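Local coordinates for protein endonuclease V (Bacillus subtilis, PDB 3GA2) that probably repairs deaminated DNA, as a magnesium-dependent endonuclease that nicks the strand at the second phosphodiester bond 3' to a deoxyinosine, at residues A[93-98]-A[126-131]; A[114-119]-A[143-148]; A[139-144]-A[188-193]. The protein carries 1 engineered substitution. One frame throughout, in Å; residues are numbered along the deposited sequence.

In the fold
Along the chain, 93-98 leads into helix 96-105. Next, 114-119 carries the end of strand 113-116 into the following loop. Interaction 1 then closes the first loop, bringing the start of helix 128-136 against 93-98. Interaction 2 crosses it: 114-119 lies within that loop, while its partner 143-148 comes after helix 128-136, completing a beta-alpha-beta unit. Interaction 3 follows interaction 1 in series, shares Ile143 and Ala144 with interaction 2, and closes the longer loop from 144 to 188, which holds strands 165-170 and 173-179. Strand 140-144 is thus flanked by strands 113-116 and 188-194, and helix 128-136 is tied back to this sheet by hydrogen bonds from Thr130 to Gly193 and from Thr140 to Ala129.

Interaction 1: residues A[93-98]-A[126-131]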
loop_
_atom_site.group_PDB
_atom_site.type_symbol
_atom_site.label_atom_id
_atom_site.label_comp_id
_atom_site.label_asym_id
_atom_site.label_seq_id
_atom_site.Cartn_x
_atom_site.Cartn_y
_atom_site.Cartn_z
ATOM N N PHE A 93 -0.603 3.910 11.342
ATOM C CA PHE A 93 -1.679 4.180 12.293
ATOM C C PHE A 93 -2.406 5.488 12.005
ATOM O O PHE A 93 -3.621 5.577 12.181
ATOM C CB PHE A 93 -1.154 4.192 13.733
ATOM C CG PHE A 93 -0.768 2.834 14.249
ATOM C CD1 PHE A 93 0.449 2.261 13.895
ATOM C CD2 PHE A 93 -1.626 2.122 15.084
ATOM C CE1 PHE A 93 0.808 0.999 14.367
ATOM C CE2 PHE A 93 -1.276 0.861 15.559
ATOM C CZ PHE A 93 -0.057 0.297 15.201
ATOM N N ARG A 94 -1.681 6.506 11.560
ATOM C CA ARG A 94 -2.341 7.770 11.266
ATOM C C ARG A 94 -2.879 7.846 9.844
ATOM O O ARG A 94 -3.351 8.895 9.409
ATOM C CB ARG A 94 -1.412 8.955 11.543
ATOM C CG ARG A 94 -0.054 8.905 10.889
ATOM C CD ARG A 94 0.686 10.219 11.141
ATOM N NE ARG A 94 2.094 10.152 10.760
ATOM C CZ ARG A 94 3.025 9.493 11.443
ATOM N NH1 ARG A 94 2.702 8.840 12.553
ATOM N NH2 ARG A 94 4.281 9.490 11.017
ATOM N N GLU A 95 -2.814 6.731 9.122
ATOM C CA GLU A 95 -3.318 6.693 7.753
ATOM C C GLU A 95 -4.549 5.804 7.669
ATOM O O GLU A 95 -5.481 6.097 6.931
ATOM C CB GLU A 95 -2.251 6.151 6.800
ATOM C CG GLU A 95 -0.984 6.970 6.742
ATOM C CD GLU A 95 -0.005 6.429 5.718
ATOM O OE1 GLU A 95 0.355 5.238 5.813
ATOM O OE2 GLU A 95 0.404 7.196 4.823
ATOM N N LEU A 96 -4.540 4.725 8.443
ATOM C CA LEU A 96 -5.634 3.771 8.455
ATOM C C LEU A 96 -7.028 4.383 8.566
ATOM O O LEU A 96 -7.929 4.009 7.815
ATOM C CB LEU A 96 -5.412 2.742 9.559
ATOM C CG LEU A 96 -4.778 1.420 9.108
ATOM C CD1 LEU A 96 -3.633 1.696 8.149
ATOM C CD2 LEU A 96 -4.289 0.636 10.326
ATOM N N PRO A 97 -7.230 5.329 9.497
ATOM C CA PRO A 97 -8.558 5.942 9.629
ATOM C C PRO A 97 -9.099 6.465 8.293
ATOM O O PRO A 97 -10.248 6.206 7.937
ATOM C CB PRO A 97 -8.322 7.047 10.660
ATOM C CG PRO A 97 -7.288 6.411 11.560
ATOM C CD PRO A 97 -6.321 5.817 10.548
ATOM N N LEU A 98 -8.270 7.188 7.548
ATOM C CA LEU A 98 -8.695 7.705 6.251
ATOM C C LEU A 98 -8.859 6.573 5.240
ATOM O O LEU A 98 -9.743 6.621 4.384
ATOM C CB LEU A 98 -7.690 8.728 5.716
ATOM C CG LEU A 98 -7.747 10.104 6.386
ATOM C CD1 LEU A 98 -6.614 10.979 5.894
ATOM C CD2 LEU A 98 -9.093 10.743 6.084
HETATM N N MSE A 126 5.170 -4.837 9.454
HETATM C CA MSE A 126 3.865 -4.241 9.670
HETATM C C MSE A 126 3.641 -2.918 8.941
HETATM O O MSE A 126 3.112 -1.965 9.515
HETATM C CB MSE A 126 3.639 -4.081 11.173
HETATM C CG MSE A 126 2.186 -4.182 11.606
HETATM SE SE MSE A 126 1.285 -5.801 10.999
HETATM C CE MSE A 126 -0.500 -5.098 11.063
ATOM N N GLY A 127 4.062 -2.864 7.677
ATOM C CA GLY A 127 3.858 -1.671 6.875
ATOM C C GLY A 127 2.367 -1.505 6.599
ATOM O O GLY A 127 1.588 -2.448 6.768
ATOM N N VAL A 128 1.973 -0.314 6.158
ATOM C CA VAL A 128 0.571 -0.002 5.888
ATOM C C VAL A 128 -0.179 -1.027 5.029
ATOM O O VAL A 128 -1.329 -1.367 5.324
ATOM C CB VAL A 128 0.435 1.426 5.254
ATOM C CG1 VAL A 128 1.058 1.453 3.869
ATOM C CG2 VAL A 128 -1.033 1.851 5.202
ATOM N N ALA A 129 0.456 -1.541 3.978
ATOM C CA ALA A 129 -0.223 -2.520 3.129
ATOM C C ALA A 129 -0.625 -3.767 3.924
ATOM O O ALA A 129 -1.732 -4.290 3.768
ATOM C CB ALA A 129 0.670 -2.914 1.947
ATOM N N THR A 130 0.277 -4.244 4.772
ATOM C CA THR A 130 -0.004 -5.421 5.579
ATOM C C THR A 130 -1.050 -5.097 6.646
ATOM O O THR A 130 -2.043 -5.811 6.805
ATOM C CB THR A 130 1.284 -5.944 6.262
ATOM O OG1 THR A 130 2.220 -6.356 5.257
ATOM C CG2 THR A 130 0.975 -7.133 7.176
ATOM N N HIS A 131 -0.818 -4.004 7.363
ATOM C CA HIS A 131 -1.708 -3.560 8.423
ATOM C C HIS A 131 -3.142 -3.332 7.923
ATOM O O HIS A 131 -4.102 -3.803 8.537
ATOM C CB HIS A 131 -1.146 -2.273 9.053
ATOM C CG HIS A 131 -1.695 -1.969 10.412
ATOM N ND1 HIS A 131 -1.122 -1.035 11.253
ATOM C CD2 HIS A 131 -2.763 -2.465 11.078
ATOM C CE1 HIS A 131 -1.817 -0.971 12.374
ATOM N NE2 HIS A 131 -2.819 -1.829 12.295
#
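His131 sets CG anti to its backbone N (chi1 -161°), and Phe93 sets CG beside its own backbone N (chi1 -71°), which brings the imidazole up to the phenyl ring. They meet as a T-shaped (edge-to-face) pair where the start of helix 96-105 packs against the first turn of helix 128-136, in the RNase H-like fold of this family. The ring planes stand at 74°, and His131 CE1 points at the Phe93 face, offset toward its rim, 3.6 Å from Phe93 CZ. Leu96 comes in from another direction: its CD2 methyl sits over the centre of one His131 face, 3.4 Å from the ring centroid, in a CH-pi contact. The imidazole is therefore held at an edge and on a face, and His7 also meets this ring. Helix 14-25 joins the cluster, with Val20 against Phe93 and Leu24 against His131. Farther along, Leu96 and Val128 slide past each other in opposite directions, CD1 of Leu96 lying 3.9 Å from CG2 of Val128. The extended Glu95 chain crosses Val128 at about a right angle. Its carboxylate is hydrogen-bonded through OE2 to Tyr49 OH, while Glu95 OE1 rests 3.7 Å from Val128 CG2.

Interaction 2: residues A[114-119]-A[143-148]; sequences LFDGNG and IAKTYL
The predicted magnesium site lies at the end of a beta-alpha-beta unit, where strands 113-116 and 140-144 run parallel, joined through helix 128-136. Asp116, predicted with Asp46 to bind magnesium, sets CG anti to its backbone N (chi1 180°) and meets the tip of the extended Lys145 chain. The two side chains cross at about a right angle, and Asp116 OD1 forms a salt bridge to Lys145 NZ at 3.1 Å. Lys145 NZ has a second acidic partner in Asp223. Water 1 adds a link, giving a hydrogen bond to Asp116 OD2 and taking one from Lys145 N. An alanine in place of Lys145 would probably leave the carboxylates of Asp116 and Asp223 without their shared positive mate and Asp116 OD1 less firmly placed. In the backbone, Ile143 N hydrogen-bonds to Phe115 O at 2.9 Å, whereas Gly117 N to Ile143 O is a weak bond, bent to 126°. Next to Gly117, Asn118 lays its amide oxygen against the Ala144 methyl, with Asn118 OD1 3.1 Å from Ala144 CB. Water 2 gives hydrogen bonds to Asn118 OD1 and Thr146 O and accepts one from Leu148 N at 3.0 Å.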
loop_
_atom_site.group_PDB
_atom_site.type_symbol
_atom_site.label_atom_id
_atom_site.label_comp_id
_atom_site.label_asym_id
_atom_site.label_seq_id
_atom_site.Cartn_x
_atom_site.Cartn_y
_atom_site.Cartn_z
ATOM N N LEU A 114 -3.706 -2.724 -3.980
ATOM C CA LEU A 114 -2.289 -2.410 -4.096
ATOM C C LEU A 114 -2.087 -1.028 -3.467
ATOM O O LEU A 114 -2.768 -0.066 -3.818
ATOM C CB LEU A 114 -1.832 -2.407 -5.563
ATOM C CG LEU A 114 -1.792 -3.751 -6.309
ATOM C CD1 LEU A 114 -3.161 -4.065 -6.893
ATOM C CD2 LEU A 114 -0.763 -3.673 -7.435
ATOM N N PHE A 115 -1.150 -0.940 -2.536
ATOM C CA PHE A 115 -0.887 0.299 -1.828
ATOM C C PHE A 115 0.381 1.019 -2.232
ATOM O O PHE A 115 1.405 0.388 -2.486
ATOM C CB PHE A 115 -0.790 0.028 -0.325
ATOM C CG PHE A 115 -2.087 -0.348 0.314
ATOM C CD1 PHE A 115 -2.643 -1.604 0.110
ATOM C CD2 PHE A 115 -2.747 0.558 1.136
ATOM C CE1 PHE A 115 -3.843 -1.956 0.720
ATOM C CE2 PHE A 115 -3.949 0.220 1.753
ATOM C CZ PHE A 115 -4.499 -1.042 1.545
ATOM N N ASP A 116 0.304 2.345 -2.289
ATOM C CA ASP A 116 1.484 3.138 -2.570
ATOM C C ASP A 116 2.155 3.197 -1.197
ATOM O O ASP A 116 1.987 4.165 -0.449
ATOM C CB ASP A 116 1.116 4.547 -3.045
ATOM C CG ASP A 116 2.344 5.400 -3.338
ATOM O OD1 ASP A 116 2.200 6.504 -3.903
ATOM O OD2 ASP A 116 3.464 4.967 -2.995
ATOM N N GLY A 117 2.889 2.135 -0.869
ATOM C CA GLY A 117 3.574 2.032 0.414
ATOM C C GLY A 117 4.030 0.599 0.688
ATOM O O GLY A 117 3.673 -0.310 -0.052
ATOM N N ASN A 118 4.813 0.388 1.745
ATOM C CA ASN A 118 5.296 -0.944 2.085
ATOM C C ASN A 118 4.293 -1.839 2.794
ATOM O O ASN A 118 3.309 -1.379 3.377
ATOM C CB ASN A 118 6.545 -0.870 2.969
ATOM C CG ASN A 118 7.756 -0.348 2.230
ATOM O OD1 ASN A 118 8.197 -0.936 1.243
ATOM N ND2 ASN A 118 8.311 0.761 2.712
ATOM N N GLY A 119 4.578 -3.137 2.746
ATOM C CA GLY A 119 3.750 -4.128 3.407
ATOM C C GLY A 119 4.673 -4.913 4.320
ATOM O O GLY A 119 5.120 -4.407 5.347
ATOM N N ILE A 143 3.581 -1.584 -2.714
ATOM C CA ILE A 143 4.353 -1.042 -3.833
ATOM C C ILE A 143 5.014 0.253 -3.321
ATOM O O ILE A 143 4.377 1.310 -3.298
ATOM C CB ILE A 143 3.440 -0.679 -5.031
ATOM C CG1 ILE A 143 2.682 -1.914 -5.530
ATOM C CG2 ILE A 143 4.280 -0.080 -6.154
ATOM C CD1 ILE A 143 3.572 -2.992 -6.155
ATOM N N ALA A 144 6.275 0.169 -2.910
ATOM C CA ALA A 144 6.991 1.339 -2.390
ATOM C C ALA A 144 7.912 2.009 -3.426
ATOM O O ALA A 144 8.612 1.328 -4.174
ATOM C CB ALA A 144 7.799 0.938 -1.147
ATOM N N LYS A 145 7.922 3.342 -3.448
ATOM C CA LYS A 145 8.749 4.108 -4.386
ATOM C C LYS A 145 10.162 4.303 -3.854
ATOM O O LYS A 145 11.076 4.630 -4.606
ATOM C CB LYS A 145 8.142 5.490 -4.639
ATOM C CG LYS A 145 6.742 5.496 -5.218
ATOM C CD LYS A 145 6.161 6.907 -5.171
ATOM C CE LYS A 145 4.715 6.931 -5.615
ATOM N NZ LYS A 145 4.137 8.297 -5.535
ATOM N N THR A 146 10.335 4.128 -2.549
ATOM C CA THR A 146 11.647 4.298 -1.937
ATOM C C THR A 146 11.990 3.085 -1.093
ATOM O O THR A 146 11.107 2.429 -0.530
ATOM C CB THR A 146 11.696 5.546 -1.040
ATOM O OG1 THR A 146 10.799 5.378 0.064
ATOM C CG2 THR A 146 11.296 6.788 -1.829
ATOM N N TYR A 147 13.283 2.804 -0.995
ATOM C CA TYR A 147 13.757 1.659 -0.240
ATOM C C TYR A 147 13.947 1.922 1.243
ATOM O O TYR A 147 14.645 2.852 1.638
ATOM C CB TYR A 147 15.079 1.163 -0.824
ATOM C CG TYR A 147 15.661 -0.020 -0.082
ATOM C CD1 TYR A 147 15.022 -1.260 -0.093
ATOM C CD2 TYR A 147 16.864 0.099 0.619
ATOM C CE1 TYR A 147 15.568 -2.357 0.571
ATOM C CE2 TYR A 147 17.420 -0.988 1.288
ATOM C CZ TYR A 147 16.768 -2.212 1.257
ATOM O OH TYR A 147 17.323 -3.286 1.905
ATOM N N LEU A 148 13.325 1.079 2.058
ATOM C CA LEU A 148 13.436 1.174 3.507
ATOM C C LEU A 148 14.551 0.218 3.935
ATOM O O LEU A 148 14.364 -1.000 3.928
ATOM C CB LEU A 148 12.116 0.756 4.156
ATOM C CG LEU A 148 12.064 0.827 5.685
ATOM C CD1 LEU A 148 12.257 2.266 6.143
ATOM C CD2 LEU A 148 10.724 0.290 6.170
HETATM O O HOH W 1 5.803 4.569 -1.491
HETATM O O HOH W 2 10.880 -0.195 0.844
HETATM O O HOH W 3 9.508 3.136 1.995
#

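Interaction 3: residues A[139-144]-A[188-193]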
loop_
_atom_site.group_PDB
_atom_site.type_symbol
_atom_site.label_atom_id
_atom_site.label_comp_id
_atom_site.label_asym_id
_atom_site.label_seq_id
_atom_site.Cartn_x
_atom_site.Cartn_y
_atom_site.Cartn_z
ATOM N N PRO A 139 -6.792 -9.545 0.157
ATOM C CA PRO A 139 -5.356 -9.648 -0.110
ATOM C C PRO A 139 -4.840 -8.242 -0.447
ATOM O O PRO A 139 -5.520 -7.476 -1.138
ATOM C CB PRO A 139 -5.298 -10.565 -1.328
ATOM C CG PRO A 139 -6.509 -11.442 -1.159
ATOM C CD PRO A 139 -7.561 -10.468 -0.694
ATOM N N THR A 140 -3.654 -7.900 0.040
ATOM C CA THR A 140 -3.076 -6.596 -0.246
ATOM C C THR A 140 -1.636 -6.766 -0.716
ATOM O O THR A 140 -0.989 -7.782 -0.435
ATOM C CB THR A 140 -3.094 -5.652 0.987
ATOM O OG1 THR A 140 -2.327 -6.229 2.052
ATOM C CG2 THR A 140 -4.529 -5.416 1.463
ATOM N N ILE A 141 -1.142 -5.762 -1.435
ATOM C CA ILE A 141 0.213 -5.766 -1.969
ATOM C C ILE A 141 0.862 -4.420 -1.699
ATOM O O ILE A 141 0.213 -3.376 -1.791
ATOM C CB ILE A 141 0.217 -6.015 -3.499
ATOM C CG1 ILE A 141 -0.360 -7.401 -3.809
ATOM C CG2 ILE A 141 1.649 -5.904 -4.047
ATOM C CD1 ILE A 141 -0.641 -7.633 -5.299
ATOM N N GLY A 142 2.144 -4.449 -1.359
ATOM C CA GLY A 142 2.868 -3.225 -1.090
ATOM C C GLY A 142 3.735 -2.826 -2.268
ATOM O O GLY A 142 4.517 -3.628 -2.773
ATOM N N ILE A 143 3.581 -1.584 -2.714
ATOM C CA ILE A 143 4.353 -1.042 -3.833
ATOM C C ILE A 143 5.014 0.253 -3.321
ATOM O O ILE A 143 4.377 1.310 -3.298
ATOM C CB ILE A 143 3.440 -0.679 -5.031
ATOM C CG1 ILE A 143 2.682 -1.914 -5.530
ATOM C CG2 ILE A 143 4.280 -0.080 -6.154
ATOM C CD1 ILE A 143 3.572 -2.992 -6.155
ATOM N N ALA A 144 6.275 0.169 -2.910
ATOM C CA ALA A 144 6.991 1.339 -2.390
ATOM C C ALA A 144 7.912 2.009 -3.426
ATOM O O ALA A 144 8.612 1.328 -4.174
ATOM C CB ALA A 144 7.799 0.938 -1.147
ATOM N N ILE A 188 10.929 -0.265 -8.203
ATOM C CA ILE A 188 10.023 -0.088 -7.083
ATOM C C ILE A 188 10.328 -1.216 -6.109
ATOM O O ILE A 188 11.042 -2.162 -6.444
ATOM C CB ILE A 188 8.546 -0.166 -7.506
ATOM C CG1 ILE A 188 8.281 -1.473 -8.256
ATOM C CG2 ILE A 188 8.183 1.054 -8.346
ATOM C CD1 ILE A 188 6.828 -1.858 -8.292
ATOM N N PHE A 189 9.790 -1.111 -4.901
ATOM C CA PHE A 189 10.028 -2.123 -3.896
ATOM C C PHE A 189 8.750 -2.826 -3.513
ATOM O O PHE A 189 7.862 -2.260 -2.893
ATOM C CB PHE A 189 10.736 -1.482 -2.711
ATOM C CG PHE A 189 12.007 -0.823 -3.109
ATOM C CD1 PHE A 189 12.030 0.532 -3.436
ATOM C CD2 PHE A 189 13.156 -1.581 -3.302
ATOM C CE1 PHE A 189 13.178 1.120 -3.956
ATOM C CE2 PHE A 189 14.311 -1.004 -3.823
ATOM C CZ PHE A 189 14.320 0.351 -4.154
ATOM N N LEU A 190 8.694 -4.086 -3.917
ATOM C CA LEU A 190 7.544 -4.942 -3.732
ATOM C C LEU A 190 7.579 -5.827 -2.513
ATOM O O LEU A 190 8.600 -6.446 -2.208
ATOM C CB LEU A 190 7.394 -5.832 -4.965
ATOM C CG LEU A 190 6.284 -6.894 -4.934
ATOM C CD1 LEU A 190 4.955 -6.226 -5.259
ATOM C CD2 LEU A 190 6.573 -7.996 -5.966
ATOM N N SER A 191 6.449 -5.894 -1.826
ATOM C CA SER A 191 6.324 -6.761 -0.668
ATOM C C SER A 191 4.888 -7.225 -0.594
ATOM O O SER A 191 3.973 -6.541 -1.057
ATOM C CB SER A 191 6.703 -6.035 0.629
ATOM O OG SER A 191 5.805 -4.988 0.931
ATOM N N CYS A 192 4.691 -8.410 -0.036
ATOM C CA CYS A 192 3.344 -8.909 0.128
ATOM C C CYS A 192 2.738 -7.973 1.151
ATOM O O CYS A 192 3.455 -7.346 1.930
ATOM C CB CYS A 192 3.334 -10.312 0.736
ATOM S SG CYS A 192 3.921 -11.623 -0.322
ATOM N N GLY A 193 1.419 -7.865 1.127
ATOM C CA GLY A 193 0.728 -7.066 2.116
ATOM C C GLY A 193 0.349 -8.146 3.115
ATOM O O GLY A 193 1.061 -8.376 4.091
#
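Leu190 rests its CD1 methyl in the notch between the adjoining methyls of Ile141 and Ile143, 3.5 Å from Ile141 CG2 and 3.6 Å from Ile143 CD1. This is the antiparallel pairing of strands 140-144 and 188-193 inside the mixed sheet, with axes at 155°. The bump of Leu190 is made by CG standing anti to its backbone N (chi1 176°). Ile188 supplies the next one: its CD1 lies 3.8 Å from CG2 of Ile143, so Ile143 meets Ile188 through CG2 and Leu190 through CD1. Helix 198-207 packs on this side, Thr205 touching both Ile143 and Leu190.

The face bearing Ala144, Phe189 and Ser191 has a lower relief. Gly142 opposes Ser191, whose OG comes 4.0 Å from Gly142 CA; a beta carbon on Gly142 would clash with that hydroxyl. Beside them the small Ala144 methyl fits against the root of Phe189, CB to CB 4.1 Å, while the Phe189 ring leads away toward Phe155 and Tyr147. At the far end Thr140 OG1 sits alongside Gly193, 3.2 Å from its CA, and hydrogen-bonds to Ala129 O.

Gly142 and Ser191 exchange two backbone hydrogen bonds, as do Ala144 and Phe189, with Ala144 N to Phe189 O the straightest at 171°. Ser191 OG hydrogen-bonds to Gly119 N. Main-chain bonding thus satisfies the buried amides of these two pairs, and the side chains contribute chiefly apolar packing between the strands.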